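PDB 4IQN: putative cytoplasmic protein from Salmonella enterica subsp. enterica serovar Typhimurium, which is of unknown function, a presumed cytoplasmic protein belonging to the DUF5066 family. Local coordinates for residues 93-98 and 154-159. Residues are numbered along the deposited sequence; the frame is centred on the assembly and turned at random.
Sequences DEEAYY and MERNEF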
loop_
_atom_site.group_PDB
_atom_site.type_symbol
_atom_site.label_atom_id
_atom_site.label_comp_id
_atom_site.label_asym_id
_atom_site.label_seq_id
_atom_site.Cartn_x
_atom_site.Cartn_y
_atom_site.Cartn_z
ATOM N N ASP C 93 5.395 11.280 -4.752
ATOM C CA ASP C 93 5.683 12.694 -5.001
ATOM C C ASP C 93 4.495 13.652 -4.783
ATOM O O ASP C 93 4.679 14.734 -4.202
ATOM C CB ASP C 93 6.399 12.921 -6.341
ATOM C CG ASP C 93 7.686 12.095 -6.454
ATOM O OD1 ASP C 93 7.541 10.905 -6.829
ATOM O OD2 ASP C 93 8.805 12.612 -6.178
ATOM N N GLU C 94 3.307 13.259 -5.272
ATOM C CA GLU C 94 2.083 14.035 -5.120
ATOM C C GLU C 94 1.797 14.325 -3.660
ATOM O O GLU C 94 1.588 15.479 -3.276
ATOM C CB GLU C 94 0.900 13.283 -5.696
ATOM C CG GLU C 94 -0.415 14.016 -5.680
ATOM C CD GLU C 94 -1.424 13.368 -6.631
ATOM O OE1 GLU C 94 -1.510 13.827 -7.786
ATOM O OE2 GLU C 94 -2.107 12.394 -6.247
ATOM N N GLU C 95 1.802 13.272 -2.853
ATOM C CA GLU C 95 1.541 13.423 -1.412
ATOM C C GLU C 95 2.581 14.334 -0.772
ATOM O O GLU C 95 2.231 15.236 0.045
ATOM C CB GLU C 95 1.468 12.080 -0.688
ATOM C CG GLU C 95 1.144 12.208 0.821
ATOM C CD GLU C 95 -0.260 12.742 1.191
ATOM O OE1 GLU C 95 -1.192 12.694 0.334
ATOM O OE2 GLU C 95 -0.421 13.244 2.364
ATOM N N ALA C 96 3.836 14.121 -1.126
ATOM C CA ALA C 96 4.949 14.942 -0.621
ATOM C C ALA C 96 4.812 16.425 -0.960
ATOM O O ALA C 96 5.077 17.311 -0.136
ATOM C CB ALA C 96 6.282 14.394 -1.159
ATOM N N TYR C 97 4.401 16.710 -2.205
ATOM C CA TYR C 97 4.249 18.053 -2.688
ATOM C C TYR C 97 3.131 18.773 -1.922
ATOM O O TYR C 97 3.296 19.937 -1.494
ATOM C CB TYR C 97 3.908 17.990 -4.180
ATOM C CG TYR C 97 4.065 19.264 -4.985
ATOM C CD1 TYR C 97 5.294 19.836 -5.160
ATOM C CD2 TYR C 97 3.004 19.806 -5.680
ATOM C CE1 TYR C 97 5.484 20.954 -5.948
ATOM C CE2 TYR C 97 3.163 20.938 -6.450
ATOM C CZ TYR C 97 4.403 21.499 -6.608
ATOM O OH TYR C 97 4.577 22.623 -7.398
ATOM N N TYR C 98 2.026 18.061 -1.728
ATOM C CA TYR C 98 0.934 18.513 -0.875
ATOM C C TYR C 98 1.437 18.791 0.553
ATOM O O TYR C 98 1.079 19.819 1.189
ATOM C CB TYR C 98 -0.167 17.446 -0.850
ATOM C CG TYR C 98 -1.112 17.552 0.293
ATOM C CD1 TYR C 98 -1.958 18.639 0.421
ATOM C CD2 TYR C 98 -1.143 16.584 1.268
ATOM C CE1 TYR C 98 -2.842 18.720 1.489
ATOM C CE2 TYR C 98 -2.026 16.645 2.324
ATOM C CZ TYR C 98 -2.846 17.720 2.434
ATOM O OH TYR C 98 -3.674 17.755 3.485
HETATM N N MSE C 154 1.741 7.325 4.740
HETATM C CA MSE C 154 2.275 8.624 4.541
HETATM C C MSE C 154 1.189 9.628 4.792
HETATM O O MSE C 154 0.008 9.437 4.455
HETATM C CB MSE C 154 2.805 8.690 3.129
HETATM C CG MSE C 154 3.480 9.988 2.757
HETATM SE SE MSE C 154 4.051 9.848 0.898
HETATM C CE MSE C 154 5.000 11.470 1.278
ATOM N N GLU C 155 1.561 10.703 5.447
ATOM C CA GLU C 155 0.702 11.826 5.535
ATOM C C GLU C 155 1.559 13.050 5.488
ATOM O O GLU C 155 2.410 13.250 6.375
ATOM C CB GLU C 155 -0.086 11.798 6.816
ATOM C CG GLU C 155 -1.047 12.962 6.873
ATOM C CD GLU C 155 -1.924 12.919 8.082
ATOM O OE1 GLU C 155 -1.554 12.236 9.064
ATOM O OE2 GLU C 155 -2.980 13.586 8.034
ATOM N N ARG C 156 1.347 13.832 4.418
ATOM C CA ARG C 156 2.031 15.079 4.176
ATOM C C ARG C 156 3.510 14.840 4.065
ATOM O O ARG C 156 3.927 14.172 3.138
ATOM C CB ARG C 156 1.702 16.069 5.277
ATOM C CG ARG C 156 0.276 16.563 5.234
ATOM C CD ARG C 156 -0.184 17.054 6.592
ATOM N NE ARG C 156 -1.622 17.280 6.519
ATOM C CZ ARG C 156 -2.215 18.460 6.366
ATOM N NH1 ARG C 156 -1.526 19.576 6.305
ATOM N NH2 ARG C 156 -3.527 18.518 6.270
ATOM N N ASN C 157 4.291 15.374 5.016
ATOM C CA ASN C 157 5.733 15.285 4.987
ATOM C C ASN C 157 6.281 14.051 5.731
ATOM O O ASN C 157 7.481 13.833 5.736
ATOM C CB ASN C 157 6.353 16.586 5.533
ATOM C CG ASN C 157 5.949 16.896 6.962
ATOM O OD1 ASN C 157 4.854 16.589 7.407
ATOM N ND2 ASN C 157 6.834 17.520 7.675
ATOM N N GLU C 158 5.411 13.247 6.339
ATOM C CA GLU C 158 5.849 12.075 7.105
ATOM C C GLU C 158 5.526 10.741 6.408
ATOM O O GLU C 158 4.433 10.550 5.860
ATOM C CB GLU C 158 5.215 12.093 8.486
ATOM C CG GLU C 158 5.502 13.369 9.237
ATOM C CD GLU C 158 6.863 13.414 9.894
ATOM O OE1 GLU C 158 7.640 12.447 9.822
ATOM O OE2 GLU C 158 7.162 14.435 10.514
ATOM N N PHE C 159 6.481 9.820 6.465
ATOM C CA PHE C 159 6.358 8.506 5.834
ATOM C C PHE C 159 6.863 7.499 6.863
ATOM O O PHE C 159 7.984 7.663 7.383
ATOM C CB PHE C 159 7.219 8.463 4.582
ATOM C CG PHE C 159 7.072 7.218 3.765
ATOM C CD1 PHE C 159 7.635 6.030 4.164
ATOM C CD2 PHE C 159 6.402 7.252 2.567
ATOM C CE1 PHE C 159 7.477 4.866 3.423
ATOM C CE2 PHE C 159 6.289 6.109 1.807
ATOM C CZ PHE C 159 6.809 4.927 2.219
HETATM O O HOH W 1 -3.539 15.092 5.091
#
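Met-154, a selenomethionine, reaches across to helix 93-99 and lies alongside Glu-95, the two side chains running in opposing senses with Met-154 SE 3.7 Å from Glu-95 CG. Its side chain is extended from CG to CE, which carries CE on to Ala-96, 4.0 Å from that residue's CB. Glu-155 starts its side chain away from the helix, although its CA lies 3.7 Å from Glu-95 OE2; its OE1 is held by Gln-134, while OE2 takes a weak bond from a water. At Arg-156 the backbone N donates a nearly straight hydrogen bond (2.8 Å, 169°) to the anti lone pair of Glu-95 OE2. A bend at chi2 (66°) brings the carboxylate there, an example of a helix side chain satisfying the amide at the first corner of a type II' turn, Glu-155 to Glu-158. Arg-156 CG packs 3.7 Å from Tyr-98 CE2, and the tyrosine OH lies over one guanidinium face, 2.9 Å from NH2 but badly angled for a hydrogen bond. Instead, the same water joins Tyr-98 OH to Arg-156 NE. The turn tips the hairpin of strands 151-155 and 158-161 in a four-stranded antiparallel sheet; helix 93-99 packs against this tip, and Met-154 also touches Phe-137 of strand 135-140.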